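Long-range contacts in DNA-binding protein (Sulfolobus solfataricus, PDB 3IRB), which is of unknown function but binds zinc through a rubredoxin-like zinc ribbon joined to an OB-fold domain, and may bind acyl-CoA: residues C53-R61 with F110-L118; K9-Y17 with Y87-E95. All coordinates share one frame; numbering follows the deposited sequence.

Contact 1: C53-R61 with F110-L118; sequences CGRIFVPAR and FPNIEGGLL. With ZN (zinc ion), chain C; SO4 (sulfate ion), chain G.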
loop_
_atom_site.group_PDB
_atom_site.type_symbol
_atom_site.label_atom_id
_atom_site.label_comp_id
_atom_site.label_asym_id
_atom_site.label_seq_id
_atom_site.Cartn_x
_atom_site.Cartn_y
_atom_site.Cartn_z
ATOM N N CYS A 53 -17.675 14.263 -3.343
ATOM C CA CYS A 53 -16.736 14.597 -4.434
ATOM C C CYS A 53 -16.373 13.405 -5.305
ATOM O O CYS A 53 -15.688 13.560 -6.333
ATOM C CB CYS A 53 -15.459 15.204 -3.853
ATOM S SG CYS A 53 -14.474 14.051 -2.836
ATOM N N GLY A 54 -16.816 12.210 -4.913
ATOM C CA GLY A 54 -16.532 11.027 -5.694
ATOM C C GLY A 54 -15.099 10.497 -5.599
ATOM O O GLY A 54 -14.802 9.532 -6.253
ATOM N N ARG A 55 -14.209 11.136 -4.840
ATOM C CA ARG A 55 -12.847 10.602 -4.659
ATOM C C ARG A 55 -12.887 9.222 -4.005
ATOM O O ARG A 55 -13.647 9.010 -3.044
ATOM C CB ARG A 55 -12.039 11.546 -3.781
ATOM C CG ARG A 55 -11.673 12.868 -4.458
ATOM C CD ARG A 55 -10.835 13.709 -3.511
ATOM N NE ARG A 55 -10.333 14.920 -4.144
ATOM C CZ ARG A 55 -11.025 16.045 -4.297
ATOM N NH1 ARG A 55 -12.286 16.141 -3.875
ATOM N NH2 ARG A 55 -10.447 17.079 -4.903
ATOM N N ILE A 56 -12.038 8.310 -4.500
ATOM C CA ILE A 56 -11.872 6.999 -3.921
ATOM C C ILE A 56 -10.509 6.962 -3.234
ATOM O O ILE A 56 -9.540 7.356 -3.835
ATOM C CB ILE A 56 -11.967 5.904 -4.997
ATOM C CG1 ILE A 56 -13.362 5.897 -5.641
ATOM C CG2 ILE A 56 -11.718 4.555 -4.382
ATOM C CD1 ILE A 56 -13.476 4.963 -6.877
ATOM N N PHE A 57 -10.479 6.546 -1.961
ATOM C CA PHE A 57 -9.272 6.572 -1.153
ATOM C C PHE A 57 -8.834 5.159 -0.858
ATOM O O PHE A 57 -9.656 4.303 -0.533
ATOM C CB PHE A 57 -9.483 7.267 0.193
ATOM C CG PHE A 57 -9.937 8.688 0.075
ATOM C CD1 PHE A 57 -9.003 9.714 -0.037
ATOM C CD2 PHE A 57 -11.290 8.993 0.023
ATOM C CE1 PHE A 57 -9.384 11.021 -0.151
ATOM C CE2 PHE A 57 -11.690 10.313 -0.098
ATOM C CZ PHE A 57 -10.734 11.340 -0.181
ATOM N N VAL A 58 -7.528 4.931 -0.919
ATOM C CA VAL A 58 -6.950 3.670 -0.470
ATOM C C VAL A 58 -5.755 4.016 0.439
ATOM O O VAL A 58 -4.995 4.921 0.119
ATOM C CB VAL A 58 -6.537 2.779 -1.664
ATOM C CG1 VAL A 58 -5.323 3.363 -2.434
ATOM C CG2 VAL A 58 -6.304 1.329 -1.198
ATOM N N PRO A 59 -5.637 3.353 1.612
ATOM C CA PRO A 59 -6.615 2.463 2.249
ATOM C C PRO A 59 -7.914 3.221 2.538
ATOM O O PRO A 59 -7.932 4.462 2.532
ATOM C CB PRO A 59 -5.940 2.041 3.562
ATOM C CG PRO A 59 -4.446 2.230 3.277
ATOM C CD PRO A 59 -4.375 3.422 2.367
ATOM N N ALA A 60 -9.000 2.480 2.671
ATOM C CA ALA A 60 -10.305 3.068 2.953
ATOM C C ALA A 60 -10.229 4.058 4.116
ATOM O O ALA A 60 -9.528 3.837 5.108
ATOM C CB ALA A 60 -11.299 1.998 3.260
ATOM N N ARG A 61 -10.973 5.146 4.021
ATOM C CA ARG A 61 -11.026 6.073 5.119
ATOM C C ARG A 61 -12.439 6.535 5.392
ATOM O O ARG A 61 -13.301 6.447 4.537
ATOM C CB ARG A 61 -10.051 7.232 4.900
ATOM C CG ARG A 61 -10.344 8.132 3.775
ATOM C CD ARG A 61 -9.352 9.313 3.775
ATOM N NE ARG A 61 -8.041 9.008 3.226
ATOM C CZ ARG A 61 -7.149 9.937 2.869
ATOM N NH1 ARG A 61 -7.432 11.236 2.995
ATOM N NH2 ARG A 61 -5.982 9.581 2.361
ATOM N N PHE A 110 -3.121 3.070 -7.848
ATOM C CA PHE A 110 -4.120 2.562 -8.777
ATOM C C PHE A 110 -4.670 3.773 -9.513
ATOM O O PHE A 110 -4.911 4.802 -8.882
ATOM C CB PHE A 110 -5.253 1.862 -8.014
ATOM C CG PHE A 110 -4.779 0.766 -7.115
ATOM C CD1 PHE A 110 -4.363 1.039 -5.846
ATOM C CD2 PHE A 110 -4.730 -0.546 -7.564
ATOM C CE1 PHE A 110 -3.888 0.038 -5.023
ATOM C CE2 PHE A 110 -4.269 -1.557 -6.745
ATOM C CZ PHE A 110 -3.835 -1.257 -5.474
ATOM N N PRO A 111 -4.891 3.654 -10.827
ATOM C CA PRO A 111 -5.388 4.790 -11.618
ATOM C C PRO A 111 -6.675 5.398 -11.025
ATOM O O PRO A 111 -7.597 4.667 -10.685
ATOM C CB PRO A 111 -5.687 4.188 -12.991
ATOM C CG PRO A 111 -5.192 2.798 -12.970
ATOM C CD PRO A 111 -4.762 2.418 -11.611
ATOM N N ASN A 112 -6.677 6.714 -10.861
ATOM C CA ASN A 112 -7.854 7.506 -10.465
ATOM C C ASN A 112 -8.275 7.286 -9.019
ATOM O O ASN A 112 -9.393 7.660 -8.627
ATOM C CB ASN A 112 -9.031 7.259 -11.426
ATOM C CG ASN A 112 -8.642 7.486 -12.869
ATOM O OD1 ASN A 112 -7.900 8.424 -13.182
ATOM N ND2 ASN A 112 -9.109 6.616 -13.751
ATOM N N ILE A 113 -7.363 6.696 -8.232
ATOM C CA ILE A 113 -7.609 6.468 -6.817
ATOM C C ILE A 113 -6.602 7.264 -6.006
ATOM O O ILE A 113 -5.394 7.236 -6.297
ATOM C CB ILE A 113 -7.543 4.970 -6.501
ATOM C CG1 ILE A 113 -8.781 4.300 -7.095
ATOM C CG2 ILE A 113 -7.481 4.725 -4.982
ATOM C CD1 ILE A 113 -8.558 2.885 -7.527
ATOM N N GLU A 114 -7.098 7.982 -4.996
ATOM C CA GLU A 114 -6.233 8.751 -4.103
ATOM C C GLU A 114 -5.529 7.857 -3.074
ATOM O O GLU A 114 -6.075 6.853 -2.620
ATOM C CB GLU A 114 -7.006 9.875 -3.398
ATOM C CG GLU A 114 -7.590 10.900 -4.381
ATOM C CD GLU A 114 -7.348 12.365 -3.991
ATOM O OE1 GLU A 114 -6.796 12.653 -2.901
ATOM O OE2 GLU A 114 -7.720 13.243 -4.799
ATOM N N GLY A 115 -4.312 8.243 -2.719
ATOM C CA GLY A 115 -3.480 7.492 -1.781
ATOM C C GLY A 115 -2.785 6.379 -2.531
ATOM O O GLY A 115 -2.578 6.441 -3.728
ATOM N N GLY A 116 -2.473 5.327 -1.816
ATOM C CA GLY A 116 -1.642 4.269 -2.342
ATOM C C GLY A 116 -1.210 3.393 -1.202
ATOM O O GLY A 116 -1.632 3.602 -0.077
ATOM N N LEU A 117 -0.363 2.417 -1.505
ATOM C CA LEU A 117 0.063 1.453 -0.543
ATOM C C LEU A 117 1.583 1.426 -0.550
ATOM O O LEU A 117 2.184 1.233 -1.614
ATOM C CB LEU A 117 -0.504 0.087 -0.929
ATOM C CG LEU A 117 -2.019 0.005 -0.823
ATOM C CD1 LEU A 117 -2.481 -1.347 -1.345
ATOM C CD2 LEU A 117 -2.482 0.250 0.577
ATOM N N LEU A 118 2.186 1.632 0.621
ATOM C CA LEU A 118 3.633 1.463 0.800
ATOM C C LEU A 118 3.913 -0.025 0.939
ATOM O O LEU A 118 3.451 -0.647 1.893
ATOM C CB LEU A 118 4.099 2.246 2.025
ATOM C CG LEU A 118 5.587 2.474 2.239
ATOM C CD1 LEU A 118 6.222 3.211 1.049
ATOM C CD2 LEU A 118 5.769 3.247 3.550
HETATM ZN ZN ZN C . -15.138 14.444 -0.678
HETATM S S SO4 G . -4.689 13.556 2.189
HETATM O O1 SO4 G . -4.734 14.302 0.937
HETATM O O2 SO4 G . -5.852 13.935 3.004
HETATM O O3 SO4 G . -3.447 13.828 2.886
HETATM O O4 SO4 G . -4.693 12.139 1.881
HETATM O O HOH W 1 -10.399 9.236 -6.673
#
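Arg55 and Glu114 meet at the zinc end of a short parallel strand pairing that joins the zinc ribbon to the OB-fold domain. Arg55 runs extended from CG to NE, and in the conformer described NE makes a bent, salt-bridging hydrogen bond to Glu114 OE2 at 3.2 Å. The guanidinium plane contains that oxygen but stands at 84° to the carboxylate plane, which NE approaches from above. In the same guanidinium plane NH1 bonds Cys53 SG, a zinc ligand, and this would probably draw negative charge from the thiolate. A leucine in place of Arg55 would probably leave Glu114 without its charged mate and Cys53 SG without a side-chain donor. Glu114 lies alongside Phe57, CB 3.9 Å from ring atom CD1 of Phe57, which also lies over the centre of one face of the Arg61 guanidinium. At that guanidinium's edge NH1 and NH2 hold a sulfate, probably from the crystallisation liquor.

In the backbone Glu114 binds both neighbours of Phe57: its N donates to Ile56 O (2.8 Å) and its O accepts from Val58 N (2.9 Å). Beta-branched residues suit the extended chain here: Ile113 CG2 and Val58 CG1 touch at 3.6 Å in the conformers described. Past the cis peptide, Pro59 CG meets Leu117 CD2 at 3.9 Å. Phe36 of helix 30-41 packs on Pro59 and Leu117, and Val75 of strand 69-76 on Ile56.

Contact 2: K9-Y17 with Y87-E95; sequences KEGSLLRWY and YTIIYNDDE. With SO4 (sulfate ion), chain D.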
loop_
_atom_site.group_PDB
_atom_site.type_symbol
_atom_site.label_atom_id
_atom_site.label_comp_id
_atom_site.label_asym_id
_atom_site.label_seq_id
_atom_site.Cartn_x
_atom_site.Cartn_y
_atom_site.Cartn_z
ATOM N N LYS A 9 21.702 0.723 16.321
ATOM C CA LYS A 9 22.375 0.488 15.024
ATOM C C LYS A 9 21.490 -0.362 14.116
ATOM O O LYS A 9 21.998 -1.232 13.418
ATOM C CB LYS A 9 23.722 -0.225 15.235
ATOM N N GLU A 10 20.177 -0.130 14.129
ATOM C CA GLU A 10 19.278 -0.899 13.257
ATOM C C GLU A 10 19.382 -0.407 11.802
ATOM O O GLU A 10 19.560 0.776 11.548
ATOM C CB GLU A 10 17.830 -0.901 13.786
ATOM C CG GLU A 10 16.984 0.329 13.506
ATOM C CD GLU A 10 15.513 0.114 13.901
ATOM O OE1 GLU A 10 15.241 -0.207 15.079
ATOM O OE2 GLU A 10 14.626 0.260 13.028
ATOM N N GLY A 11 19.282 -1.323 10.849
ATOM C CA GLY A 11 19.517 -0.987 9.452
ATOM C C GLY A 11 18.261 -0.564 8.726
ATOM O O GLY A 11 17.192 -0.452 9.311
ATOM N N SER A 12 18.393 -0.370 7.426
ATOM C CA SER A 12 17.328 0.189 6.636
ATOM C C SER A 12 16.123 -0.751 6.469
ATOM O O SER A 12 15.006 -0.255 6.347
ATOM C CB SER A 12 17.857 0.667 5.275
ATOM O OG SER A 12 18.321 -0.414 4.519
ATOM N N LEU A 13 16.337 -2.077 6.448
ATOM C CA LEU A 13 15.205 -2.992 6.279
ATOM C C LEU A 13 14.323 -2.934 7.546
ATOM O O LEU A 13 13.108 -2.810 7.455
ATOM C CB LEU A 13 15.622 -4.419 5.924
ATOM C CG LEU A 13 16.163 -4.632 4.497
ATOM C CD1 LEU A 13 16.940 -5.943 4.438
ATOM C CD2 LEU A 13 15.022 -4.604 3.450
ATOM N N LEU A 14 14.946 -2.891 8.706
ATOM C CA LEU A 14 14.164 -2.851 9.933
ATOM C C LEU A 14 13.511 -1.480 10.063
ATOM O O LEU A 14 12.362 -1.394 10.477
ATOM C CB LEU A 14 14.960 -3.170 11.171
ATOM C CG LEU A 14 14.118 -3.212 12.471
ATOM C CD1 LEU A 14 13.013 -4.207 12.373
ATOM C CD2 LEU A 14 15.001 -3.533 13.688
ATOM N N ARG A 15 14.229 -0.423 9.681
ATOM C CA ARG A 15 13.653 0.920 9.728
ATOM C C ARG A 15 12.384 0.983 8.887
ATOM O O ARG A 15 11.372 1.570 9.310
ATOM C CB ARG A 15 14.646 1.972 9.241
ATOM C CG ARG A 15 14.171 3.458 9.357
ATOM C CD ARG A 15 13.765 4.126 7.998
ATOM N NE ARG A 15 13.117 5.442 8.186
ATOM C CZ ARG A 15 12.190 5.967 7.375
ATOM N NH1 ARG A 15 11.773 5.296 6.304
ATOM N NH2 ARG A 15 11.645 7.161 7.637
ATOM N N TRP A 16 12.456 0.447 7.676
ATOM C CA TRP A 16 11.306 0.489 6.775
ATOM C C TRP A 16 10.178 -0.392 7.352
ATOM O O TRP A 16 9.001 -0.045 7.260
ATOM C CB TRP A 16 11.659 0.129 5.312
ATOM C CG TRP A 16 12.237 1.303 4.551
ATOM C CD1 TRP A 16 13.526 1.472 4.150
ATOM C CD2 TRP A 16 11.536 2.483 4.148
ATOM N NE1 TRP A 16 13.679 2.690 3.543
ATOM C CE2 TRP A 16 12.467 3.324 3.512
ATOM C CE3 TRP A 16 10.205 2.919 4.279
ATOM C CZ2 TRP A 16 12.109 4.565 2.982
ATOM C CZ3 TRP A 16 9.848 4.155 3.748
ATOM C CH2 TRP A 16 10.797 4.956 3.105
ATOM N N TYR A 17 10.534 -1.519 7.932
ATOM C CA TYR A 17 9.515 -2.350 8.601
ATOM C C TYR A 17 8.793 -1.521 9.689
ATOM O O TYR A 17 7.571 -1.522 9.784
ATOM C CB TYR A 17 10.142 -3.601 9.180
ATOM C CG TYR A 17 9.172 -4.430 9.966
ATOM C CD1 TYR A 17 8.180 -5.160 9.318
ATOM C CD2 TYR A 17 9.218 -4.454 11.347
ATOM C CE1 TYR A 17 7.264 -5.918 10.036
ATOM C CE2 TYR A 17 8.315 -5.214 12.070
ATOM C CZ TYR A 17 7.344 -5.943 11.404
ATOM O OH TYR A 17 6.443 -6.686 12.123
ATOM N N TYR A 87 9.840 4.619 -5.947
ATOM C CA TYR A 87 10.474 3.620 -5.080
ATOM C C TYR A 87 11.896 4.007 -4.788
ATOM O O TYR A 87 12.478 4.868 -5.489
ATOM C CB TYR A 87 10.501 2.241 -5.733
ATOM C CG TYR A 87 11.292 2.153 -7.010
ATOM C CD1 TYR A 87 10.709 2.467 -8.210
ATOM C CD2 TYR A 87 12.652 1.763 -7.013
ATOM C CE1 TYR A 87 11.419 2.394 -9.394
ATOM C CE2 TYR A 87 13.367 1.686 -8.200
ATOM C CZ TYR A 87 12.731 1.997 -9.387
ATOM O OH TYR A 87 13.404 1.956 -10.582
ATOM N N THR A 88 12.427 3.357 -3.752
ATOM C CA THR A 88 13.826 3.275 -3.508
ATOM C C THR A 88 14.204 1.801 -3.454
ATOM O O THR A 88 13.349 0.916 -3.496
ATOM C CB THR A 88 14.262 4.052 -2.242
ATOM O OG1 THR A 88 15.688 4.111 -2.227
ATOM C CG2 THR A 88 13.785 3.389 -0.964
ATOM N N ILE A 89 15.503 1.555 -3.431
ATOM C CA ILE A 89 16.075 0.231 -3.585
ATOM C C ILE A 89 17.093 0.072 -2.465
ATOM O O ILE A 89 17.775 1.024 -2.088
ATOM C CB ILE A 89 16.735 0.046 -4.971
ATOM C CG1 ILE A 89 17.230 -1.382 -5.163
ATOM C CG2 ILE A 89 17.893 1.023 -5.188
ATOM C CD1 ILE A 89 17.779 -1.672 -6.624
ATOM N N ILE A 90 17.117 -1.117 -1.891
ATOM C CA ILE A 90 18.048 -1.494 -0.855
ATOM C C ILE A 90 18.850 -2.661 -1.380
ATOM O O ILE A 90 18.281 -3.711 -1.705
ATOM C CB ILE A 90 17.281 -1.914 0.399
ATOM C CG1 ILE A 90 16.484 -0.729 0.933
ATOM C CG2 ILE A 90 18.241 -2.460 1.476
ATOM C CD1 ILE A 90 15.490 -1.112 2.063
ATOM N N TYR A 91 20.165 -2.477 -1.484
ATOM C CA TYR A 91 21.027 -3.449 -2.135
ATOM C C TYR A 91 21.567 -4.491 -1.173
ATOM O O TYR A 91 21.937 -5.585 -1.605
ATOM C CB TYR A 91 22.224 -2.737 -2.832
ATOM C CG TYR A 91 21.841 -1.917 -4.054
ATOM C CD1 TYR A 91 21.681 -2.514 -5.292
ATOM C CD2 TYR A 91 21.654 -0.533 -3.971
ATOM C CE1 TYR A 91 21.322 -1.743 -6.432
ATOM C CE2 TYR A 91 21.309 0.233 -5.112
ATOM C CZ TYR A 91 21.141 -0.386 -6.329
ATOM O OH TYR A 91 20.785 0.367 -7.464
ATOM N N ASN A 92 21.610 -4.163 0.127
ATOM C CA ASN A 92 22.259 -5.042 1.109
ATOM C C ASN A 92 21.342 -5.269 2.298
ATOM O O ASN A 92 20.490 -4.438 2.579
ATOM C CB ASN A 92 23.548 -4.396 1.608
ATOM C CG ASN A 92 24.551 -4.114 0.479
ATOM O OD1 ASN A 92 25.167 -5.031 -0.043
ATOM N ND2 ASN A 92 24.749 -2.855 0.146
ATOM N N ASP A 93 21.507 -6.389 2.994
ATOM C CA ASP A 93 20.723 -6.596 4.206
ATOM C C ASP A 93 21.307 -5.749 5.337
ATOM O O ASP A 93 22.293 -5.020 5.148
ATOM C CB ASP A 93 20.535 -8.098 4.550
ATOM C CG ASP A 93 21.792 -8.779 5.041
ATOM O OD1 ASP A 93 22.788 -8.099 5.364
ATOM O OD2 ASP A 93 21.786 -10.030 5.096
ATOM N N ASP A 94 20.698 -5.825 6.515
ATOM C CA ASP A 94 21.106 -4.933 7.592
ATOM C C ASP A 94 22.477 -5.290 8.212
ATOM O O ASP A 94 23.019 -4.524 9.005
ATOM C CB ASP A 94 20.014 -4.878 8.649
ATOM C CG ASP A 94 18.798 -4.102 8.177
ATOM O OD1 ASP A 94 18.815 -3.621 7.005
ATOM O OD2 ASP A 94 17.820 -3.976 8.966
ATOM N N GLU A 95 23.018 -6.461 7.874
ATOM C CA GLU A 95 24.347 -6.824 8.295
ATOM C C GLU A 95 25.379 -6.501 7.179
ATOM O O GLU A 95 26.553 -6.738 7.340
ATOM C CB GLU A 95 24.407 -8.308 8.692
ATOM C CG GLU A 95 23.688 -8.620 10.011
ATOM C CD GLU A 95 22.142 -8.461 9.921
ATOM O OE1 GLU A 95 21.536 -8.980 8.951
ATOM O OE2 GLU A 95 21.538 -7.803 10.802
HETATM S S SO4 D . 21.972 -0.062 0.555
HETATM O O1 SO4 D . 21.218 -0.022 -0.701
HETATM O O2 SO4 D . 23.399 0.094 0.296
HETATM O O3 SO4 D . 21.717 -1.389 1.142
HETATM O O4 SO4 D . 21.559 1.061 1.367
HETATM O O HOH W 2 18.437 -4.081 11.633
HETATM O O HOH W 3 19.614 -2.905 4.733
#
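Gly11 and Asp94 bring the two backbones to within 4.6 Å at their CA atoms, where a loop leaving an OB-fold strand meets the first turn of the N-terminal helix. From there the chains diverge: helix 12-17 and strand 87-92 run roughly antiparallel, at 142°, with axes 10.5 Å apart at closest approach. Gly11 is the N-cap residue, and a side chain on it would run into the Asp94 carboxylate. Gly11 therefore has no side chain to serve the first helical N-H groups; Asp94 accepts from two of them instead.

The aspartate's CG stands beside its own backbone N (chi1 -72°), and both oxygens use their syn lone pairs: OD1 accepts from Leu13 N at 3.0 Å, OD2 from Leu14 N at 3.1 Å. Two bonds fix the carboxylate's rotation, and its negative charge probably interacts favourably with the positive end of the helix dipole. One residue back, Asp93 OD1 accepts from Glu95 N in an Asx turn and also from Asn97 N, shaping the loop that presents Asp94.

Farther along the helix the contact turns apolar. Ile90 CD1 lies between Leu13 CD2, 3.8 Å away, and Trp16 CD1, at 3.9 Å, the branched chain meeting both obliquely. Val103 and Ile105 of strand 98-109 add to this patch by touching Leu13 and Trp16 respectively. A small hydroxyl suits Ser12 at the border of polar and apolar contacts: OG passes 3.7 Å from Ile90 CG2 and donates to a water that in turn donates to Asn92 O.

Overall arrangement
The two contacts lie on opposite sides of the chain's centre, about 27 Å apart between their own centres, yet both reach the same sheet. Contact 1 lies close to the zinc site, contributing Cys53 to the set completed by Cys50, Cys64 and Cys67; contact 2 is a surface contact away from that site. They meet where Leu118 CD2 of contact 1 packs 4.2 Å from Trp16 CZ3 of contact 2. Helix 12-28 spans the gap, touching Leu118 through Met20 and Glu23 and Pro59 through Tyr27. Strand 98-109 provides a second connection, pairing with both 83-92 and 114-123. Their segments alternate along the chain: contact 1 joins the ribbon to the OB-fold domain, contact 2 the N-terminal helix to it.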